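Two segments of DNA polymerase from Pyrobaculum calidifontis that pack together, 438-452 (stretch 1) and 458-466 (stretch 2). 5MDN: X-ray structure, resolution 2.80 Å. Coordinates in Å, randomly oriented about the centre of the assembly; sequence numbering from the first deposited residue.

Stretch 1 438-452: TYLEPHEPDPPEGVV
Stretch 2 (458-466) GHRFRKAPT

Stretch 2 contains a short strand, Arg460 to Arg462, that meets stretch 1 twice; the rest is loop or turn. On one edge, Val451 and Val452 run antiparallel to it. Val452 pairs with Phe461 in the hydrogen-bonded register: Val452 N to Phe461 O is 3.1 Å, and Phe461 N to Val452 O is 3.1 Å. Val451 pairs with Arg462 without hydrogen bonds, CA to CA 4.8 Å. Beyond the strand, Lys463 N reaches Gly450 O in a weak bond of 3.4 Å.

On the other edge, Tyr439 forms a single bridge with Phe461, CA to CA 4.6 Å. The chain from Thr438 to Leu440 runs roughly opposite to the strand. Its ends supply the bonds: Arg462 N to Thr438 O, 2.9 Å, and Leu440 N to Arg460 O, 3.1 Å.

Between these two segments stretch 1 loops out. A type I turn from Pro447 to Gly450 returns the chain, closed by Gly450 N to Pro447 O at 2.9 Å. Gly450 has phi 116° and psi -179°. A CB there would jam against the preceding carbonyl oxygen.

Arg460 has the largest covered area. CA-to-CB points sideways, but the end of the side chain comes nearer stretch 1. Chi1 is 11°, between wells; chi2 t extends the chain, and chi3 m and chi4 156° set the guanidinium among loop acceptors. NH2 forms a salt bridge with Asp446 OD1 at a very short 2.5 Å, and a weak hydrogen bond to Glu444 O at 3.1 Å. Asp446, chi1 m and chi2 26°, turns its carboxylate to this charge. Glu444 CB lies over one guanidinium face, 3.5 Å from Arg460 NH2. Leu440, m then t, brings CD1 to the guanidinium edge, 3.7 Å from Arg460 NH2.

Arg462 shares a sheet face with Val451. With chi angles m, t, p and 107°, its methylenes meet Leu440, CD2 to Arg462 CG 3.7 Å, and its flat guanidinium packs against Pro447, whose CG covers one face 3.8 Å from Arg462 NH2. Glu449 OE2 stays 4.5 Å from Arg462 NH2, beyond a salt bridge. Glu449, chi1 36° and chi2 -91°, sets CG against Ala464 CB at 3.4 Å.

Phe461 and Val452 share the other face. Both are m at chi1, and Val452 CG2 meets Phe461 CB at 4.0 Å. Phe461 chi2 is 81°. Thr438, chi1 p, places OG1 at the ring edge, 3.5 Å from Phe461 CD2.

Tyr439 is t, with chi2 77°. Its ring edge points toward the face of Phe461, planes at 63°. It makes an offset edge-to-face pair with His459, planes at 76°; His459 is m, chi2 -49°.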

ATOM      1  N   THR A 438     -29.852   5.611   3.610  1.00 61.69           N
ATOM      2  CA  THR A 438     -31.051   5.336   2.827  1.00 61.88           C
ATOM      3  C   THR A 438     -31.686   3.989   3.150  1.00 63.34           C
ATOM      4  O   THR A 438     -32.768   3.694   2.630  1.00 65.10           O
ATOM      5  CB  THR A 438     -30.734   5.402   1.329  1.00 60.10           C
ATOM      6  OG1 THR A 438     -29.745   4.418   1.003  1.00 59.93           O
ATOM      7  CG2 THR A 438     -30.209   6.779   0.969  1.00 58.31           C
ATOM      8  N   TYR A 439     -31.047   3.176   3.986  1.00 64.04           N
ATOM      9  CA  TYR A 439     -31.614   1.896   4.386  1.00 68.26           C
ATOM     10  C   TYR A 439     -32.797   2.103   5.328  1.00 73.43           C
ATOM     11  O   TYR A 439     -32.858   3.078   6.083  1.00 77.77           O
ATOM     12  CB  TYR A 439     -30.536   1.037   5.049  1.00 69.85           C
ATOM     13  CG  TYR A 439     -31.044  -0.192   5.769  1.00 73.74           C
ATOM     14  CD1 TYR A 439     -31.430  -1.327   5.067  1.00 75.49           C
ATOM     15  CD2 TYR A 439     -31.117  -0.224   7.156  1.00 77.08           C
ATOM     16  CE1 TYR A 439     -31.888  -2.455   5.727  1.00 76.73           C
ATOM     17  CE2 TYR A 439     -31.571  -1.344   7.823  1.00 78.94           C
ATOM     18  CZ  TYR A 439     -31.954  -2.457   7.106  1.00 78.27           C
ATOM     19  OH  TYR A 439     -32.410  -3.573   7.769  1.00 77.10           O
ATOM     20  N   LEU A 440     -33.748   1.173   5.278  1.00 77.89           N
ATOM     21  CA  LEU A 440     -34.953   1.249   6.089  1.00 80.81           C
ATOM     22  C   LEU A 440     -35.031   0.046   7.020  1.00 91.50           C
ATOM     23  O   LEU A 440     -34.512  -1.032   6.718  1.00102.57           O
ATOM     24  CB  LEU A 440     -36.209   1.333   5.210  1.00 74.94           C
ATOM     25  CG  LEU A 440     -36.227   2.533   4.258  1.00 74.25           C
ATOM     26  CD1 LEU A 440     -37.448   2.501   3.351  1.00 72.57           C
ATOM     27  CD2 LEU A 440     -36.164   3.836   5.042  1.00 75.45           C
ATOM     28  N   GLU A 441     -35.709   0.240   8.151  1.00 95.41           N
ATOM     29  CA  GLU A 441     -35.564  -0.593   9.341  1.00101.54           C
ATOM     30  C   GLU A 441     -36.948  -1.121   9.748  1.00109.18           C
ATOM     31  O   GLU A 441     -37.780  -1.291   8.845  1.00103.98           O
ATOM     32  CB  GLU A 441     -34.842   0.245  10.405  1.00101.71           C
ATOM     33  CG  GLU A 441     -33.481   0.753   9.964  1.00104.72           C
ATOM     34  CD  GLU A 441     -32.755   1.499  11.059  1.00107.35           C
ATOM     35  OE1 GLU A 441     -33.261   1.511  12.199  1.00110.06           O
ATOM     36  OE2 GLU A 441     -31.680   2.071  10.780  1.00108.35           O
ATOM     37  N   PRO A 442     -37.277  -1.417  11.021  1.00114.01           N
ATOM     38  CA  PRO A 442     -38.647  -1.885  11.281  1.00115.39           C
ATOM     39  C   PRO A 442     -39.707  -0.810  11.140  1.00116.26           C
ATOM     40  O   PRO A 442     -40.893  -1.124  11.280  1.00112.23           O
ATOM     41  CB  PRO A 442     -38.584  -2.405  12.723  1.00113.82           C
ATOM     42  CG  PRO A 442     -37.509  -1.650  13.345  1.00113.17           C
ATOM     43  CD  PRO A 442     -36.473  -1.538  12.260  1.00113.18           C
ATOM     44  N   HIS A 443     -39.340   0.440  10.885  1.00115.85           N
ATOM     45  CA  HIS A 443     -40.292   1.402  10.350  1.00112.75           C
ATOM     46  C   HIS A 443     -40.296   1.258   8.830  1.00106.57           C
ATOM     47  O   HIS A 443     -39.262   1.444   8.179  1.00108.79           O
ATOM     48  CB  HIS A 443     -39.942   2.826  10.788  1.00115.02           C
ATOM     49  CG  HIS A 443     -38.761   3.413  10.079  1.00115.38           C
ATOM     50  ND1 HIS A 443     -38.883   4.373   9.097  1.00114.88           N
ATOM     51  CD2 HIS A 443     -37.434   3.163  10.197  1.00111.26           C
ATOM     52  CE1 HIS A 443     -37.684   4.696   8.649  1.00110.33           C
ATOM     53  NE2 HIS A 443     -36.787   3.975   9.299  1.00107.73           N
ATOM     54  N   GLU A 444     -41.442   0.891   8.269  1.00102.07           N
ATOM     55  CA  GLU A 444     -41.490   0.676   6.828  1.00108.38           C
ATOM     56  C   GLU A 444     -42.468   1.572   6.064  1.00106.78           C
ATOM     57  O   GLU A 444     -43.061   1.102   5.087  1.00113.63           O
ATOM     58  CB  GLU A 444     -41.798  -0.789   6.521  1.00114.41           C
ATOM     59  CG  GLU A 444     -40.738  -1.757   7.029  1.00113.85           C
ATOM     60  CD  GLU A 444     -41.094  -2.379   8.357  1.00114.02           C
ATOM     61  OE1 GLU A 444     -42.074  -1.922   8.977  1.00117.61           O
ATOM     62  OE2 GLU A 444     -40.391  -3.319   8.782  1.00110.95           O
ATOM     63  N   PRO A 445     -42.698   2.854   6.452  1.00107.55           N
ATOM     64  CA  PRO A 445     -43.420   3.730   5.521  1.00103.39           C
ATOM     65  C   PRO A 445     -42.591   3.962   4.271  1.00 93.41           C
ATOM     66  O   PRO A 445     -41.549   4.624   4.324  1.00 89.80           O
ATOM     67  CB  PRO A 445     -43.617   5.027   6.315  1.00110.26           C
ATOM     68  CG  PRO A 445     -43.542   4.630   7.719  1.00113.44           C
ATOM     69  CD  PRO A 445     -42.551   3.505   7.769  1.00111.96           C
ATOM     70  N   ASP A 446     -43.033   3.417   3.149  1.00 94.84           N
ATOM     71  CA  ASP A 446     -42.434   3.757   1.866  1.00 94.50           C
ATOM     72  C   ASP A 446     -42.730   5.216   1.549  1.00 95.28           C
ATOM     73  O   ASP A 446     -43.905   5.581   1.412  1.00 98.41           O
ATOM     74  CB  ASP A 446     -42.978   2.851   0.765  1.00 93.18           C
ATOM     75  CG  ASP A 446     -42.668   1.387   1.010  1.00 91.42           C
ATOM     76  OD1 ASP A 446     -42.490   1.004   2.184  1.00 92.99           O
ATOM     77  OD2 ASP A 446     -42.602   0.617   0.026  1.00 86.37           O
ATOM     78  N   PRO A 447     -41.723   6.077   1.442  1.00 89.61           N
ATOM     79  CA  PRO A 447     -41.978   7.480   1.111  1.00 89.54           C
ATOM     80  C   PRO A 447     -42.615   7.598  -0.261  1.00 87.62           C
ATOM     81  O   PRO A 447     -42.474   6.693  -1.097  1.00 80.01           O
ATOM     82  CB  PRO A 447     -40.577   8.112   1.140  1.00 91.75           C
ATOM     83  CG  PRO A 447     -39.752   7.178   1.972  1.00 92.04           C
ATOM     84  CD  PRO A 447     -40.294   5.815   1.678  1.00 90.30           C
ATOM     85  N   PRO A 448     -43.348   8.683  -0.518  1.00 86.83           N
ATOM     86  CA  PRO A 448     -43.968   8.857  -1.845  1.00 89.86           C
ATOM     87  C   PRO A 448     -42.998   8.720  -3.008  1.00 88.01           C
ATOM     88  O   PRO A 448     -43.401   8.255  -4.083  1.00 89.74           O
ATOM     89  CB  PRO A 448     -44.561  10.268  -1.764  1.00 92.52           C
ATOM     90  CG  PRO A 448     -44.826  10.479  -0.311  1.00 90.79           C
ATOM     91  CD  PRO A 448     -43.728   9.755   0.419  1.00 88.38           C
ATOM     92  N   GLU A 449     -41.732   9.114  -2.831  1.00 85.86           N
ATOM     93  CA  GLU A 449     -40.764   8.990  -3.918  1.00 81.54           C
ATOM     94  C   GLU A 449     -40.519   7.534  -4.300  1.00 77.09           C
ATOM     95  O   GLU A 449     -40.157   7.250  -5.447  1.00 72.82           O
ATOM     96  CB  GLU A 449     -39.447   9.676  -3.547  1.00 80.72           C
ATOM     97  CG  GLU A 449     -39.049   9.572  -2.085  1.00 83.49           C
ATOM     98  CD  GLU A 449     -39.574  10.730  -1.256  1.00 84.88           C
ATOM     99  OE1 GLU A 449     -40.809  10.847  -1.111  1.00 96.11           O
ATOM    100  OE2 GLU A 449     -38.752  11.531  -0.761  1.00 79.92           O
ATOM    101  N   GLY A 450     -40.710   6.606  -3.371  1.00 77.28           N
ATOM    102  CA  GLY A 450     -40.648   5.188  -3.662  1.00 78.76           C
ATOM    103  C   GLY A 450     -39.509   4.493  -2.941  1.00 79.80           C
ATOM    104  O   GLY A 450     -38.745   5.094  -2.186  1.00 84.82           O
ATOM    105  N   VAL A 451     -39.416   3.184  -3.197  1.00 80.78           N
ATOM    106  CA  VAL A 451     -38.432   2.302  -2.582  1.00 76.84           C
ATOM    107  C   VAL A 451     -37.929   1.346  -3.658  1.00 73.70           C
ATOM    108  O   VAL A 451     -38.595   1.101  -4.665  1.00 72.12           O
ATOM    109  CB  VAL A 451     -39.040   1.523  -1.379  1.00 75.06           C
ATOM    110  CG1 VAL A 451     -38.052   0.536  -0.764  1.00 75.21           C
ATOM    111  CG2 VAL A 451     -39.535   2.483  -0.309  1.00 76.40           C
ATOM    112  N   VAL A 452     -36.731   0.807  -3.436  1.00 71.09           N
ATOM    113  CA  VAL A 452     -36.175  -0.257  -4.263  1.00 72.42           C
ATOM    114  C   VAL A 452     -35.780  -1.404  -3.345  1.00 73.71           C
ATOM    115  O   VAL A 452     -35.151  -1.186  -2.303  1.00 72.11           O
ATOM    116  CB  VAL A 452     -34.967   0.221  -5.094  1.00 72.52           C
ATOM    117  CG1 VAL A 452     -35.424   1.138  -6.218  1.00 73.90           C
ATOM    118  CG2 VAL A 452     -33.944   0.929  -4.213  1.00 71.99           C
ATOM    119  N   GLY A 458     -33.681  -8.924   0.221  1.00 79.24           N
ATOM    120  CA  GLY A 458     -34.885  -8.296   0.720  1.00 80.66           C
ATOM    121  C   GLY A 458     -34.694  -7.035   1.526  1.00 83.58           C
ATOM    122  O   GLY A 458     -35.601  -6.650   2.271  1.00 84.06           O
ATOM    123  N   HIS A 459     -33.551  -6.369   1.403  1.00 85.26           N
ATOM    124  CA  HIS A 459     -33.374  -5.089   2.070  1.00 79.05           C
ATOM    125  C   HIS A 459     -33.970  -3.958   1.237  1.00 77.90           C
ATOM    126  O   HIS A 459     -33.992  -4.008   0.005  1.00 74.89           O
ATOM    127  CB  HIS A 459     -31.895  -4.827   2.347  1.00 77.09           C
ATOM    128  CG  HIS A 459     -31.260  -5.858   3.226  1.00 76.12           C
ATOM    129  ND1 HIS A 459     -31.819  -6.267   4.418  1.00 76.83           N
ATOM    130  CD2 HIS A 459     -30.120  -6.572   3.080  1.00 75.23           C
ATOM    131  CE1 HIS A 459     -31.047  -7.186   4.970  1.00 76.45           C
ATOM    132  NE2 HIS A 459     -30.010  -7.388   4.178  1.00 74.90           N
ATOM    133  N   ARG A 460     -34.453  -2.926   1.926  1.00 76.18           N
ATOM    134  CA  ARG A 460     -35.208  -1.847   1.302  1.00 77.38           C
ATOM    135  C   ARG A 460     -34.470  -0.526   1.454  1.00 73.70           C
ATOM    136  O   ARG A 460     -33.892  -0.242   2.508  1.00 70.10           O
ATOM    137  CB  ARG A 460     -36.608  -1.734   1.904  1.00 82.36           C
ATOM    138  CG  ARG A 460     -36.808  -2.561   3.152  1.00 85.78           C
ATOM    139  CD  ARG A 460     -38.271  -2.568   3.538  1.00 90.06           C
ATOM    140  NE  ARG A 460     -38.814  -1.215   3.597  1.00 96.10           N
ATOM    141  CZ  ARG A 460     -40.101  -0.914   3.454  1.00102.41           C
ATOM    142  NH1 ARG A 460     -40.995  -1.871   3.241  1.00112.54           N
ATOM    143  NH2 ARG A 460     -40.494   0.350   3.527  1.00101.53           N
ATOM    144  N   PHE A 461     -34.490   0.279   0.393  1.00 71.90           N
ATOM    145  CA  PHE A 461     -33.725   1.515   0.339  1.00 68.74           C
ATOM    146  C   PHE A 461     -34.567   2.639  -0.245  1.00 67.91           C
ATOM    147  O   PHE A 461     -35.432   2.420  -1.100  1.00 67.77           O
ATOM    148  CB  PHE A 461     -32.440   1.358  -0.488  1.00 68.56           C
ATOM    149  CG  PHE A 461     -31.427   0.434   0.131  1.00 69.01           C
ATOM    150  CD1 PHE A 461     -31.557  -0.937  -0.002  1.00 67.62           C
ATOM    151  CD2 PHE A 461     -30.339   0.935   0.831  1.00 68.54           C
ATOM    152  CE1 PHE A 461     -30.631  -1.794   0.558  1.00 65.70           C
ATOM    153  CE2 PHE A 461     -29.405   0.078   1.395  1.00 67.11           C
ATOM    154  CZ  PHE A 461     -29.553  -1.287   1.257  1.00 67.28           C
ATOM    155  N   ARG A 462     -34.307   3.839   0.176  1.00 64.89           N
ATOM    156  CA  ARG A 462     -35.069   4.901  -0.341  1.00 65.42           C
ATOM    157  C   ARG A 462     -34.539   5.351  -1.620  1.00 61.05           C
ATOM    158  O   ARG A 462     -33.389   5.487  -1.775  1.00 59.11           O
ATOM    159  CB  ARG A 462     -35.005   6.085   0.586  1.00 69.80           C
ATOM    160  CG  ARG A 462     -35.108   5.708   2.031  1.00 75.26           C
ATOM    161  CD  ARG A 462     -34.667   6.861   2.889  1.00 77.48           C
ATOM    162  NE  ARG A 462     -35.424   8.042   2.559  1.00 78.17           N
ATOM    163  CZ  ARG A 462     -36.366   8.538   3.340  1.00 80.41           C
ATOM    164  NH1 ARG A 462     -36.647   7.935   4.483  1.00 79.04           N
ATOM    165  NH2 ARG A 462     -37.016   9.623   2.976  1.00 79.16           N
ATOM    166  N   LYS A 463     -35.426   5.579  -2.548  1.00 63.50           N
ATOM    167  CA  LYS A 463     -35.114   6.131  -3.838  1.00 66.88           C
ATOM    168  C   LYS A 463     -34.861   7.634  -3.741  1.00 65.47           C
ATOM    169  O   LYS A 463     -34.124   8.176  -4.522  1.00 59.75           O
ATOM    170  CB  LYS A 463     -36.341   5.915  -4.688  1.00 71.38           C
ATOM    171  CG  LYS A 463     -36.116   5.503  -6.121  1.00 76.67           C
ATOM    172  CD  LYS A 463     -37.344   4.813  -6.703  1.00 79.90           C
ATOM    173  CE  LYS A 463     -37.479   5.089  -8.203  1.00 83.18           C
ATOM    174  NZ  LYS A 463     -38.621   4.407  -8.876  1.00 83.79           N
ATOM    175  N   ALA A 464     -35.540   8.224  -2.749  1.00 67.78           N
ATOM    176  CA  ALA A 464     -35.696   9.588  -2.243  1.00 65.48           C
ATOM    177  C   ALA A 464     -34.709  10.635  -2.584  1.00 64.88           C
ATOM    178  O   ALA A 464     -34.612  11.042  -3.708  1.00 65.75           O
ATOM    179  CB  ALA A 464     -35.954   9.522  -0.738  1.00 64.41           C
ATOM    180  N   PRO A 465     -34.051  11.146  -1.573  1.00 64.05           N
ATOM    181  CA  PRO A 465     -32.993  12.119  -1.649  1.00 62.09           C
ATOM    182  C   PRO A 465     -31.754  11.268  -1.688  1.00 58.66           C
ATOM    183  O   PRO A 465     -31.572  10.447  -0.846  1.00 54.89           O
ATOM    184  CB  PRO A 465     -33.108  12.799  -0.322  1.00 63.23           C
ATOM    185  CG  PRO A 465     -33.570  11.734   0.578  1.00 62.82           C
ATOM    186  CD  PRO A 465     -34.477  10.873  -0.209  1.00 62.02           C
ATOM    187  N   THR A 466     -30.892  11.487  -2.651  1.00 58.85           N
ATOM    188  CA  THR A 466     -29.689  10.721  -2.819  1.00 59.73           C
ATOM    189  C   THR A 466     -28.869  10.554  -1.565  1.00 58.40           C
ATOM    190  O   THR A 466     -28.695  11.448  -0.808  1.00 62.08           O
ATOM    191  CB  THR A 466     -28.818  11.303  -3.925  1.00 58.49           C
ATOM    192  OG1 THR A 466     -28.172  12.423  -3.411  1.00 64.70           O
ATOM    193  CG2 THR A 466     -29.609  11.819  -4.993  1.00 58.38           C
TER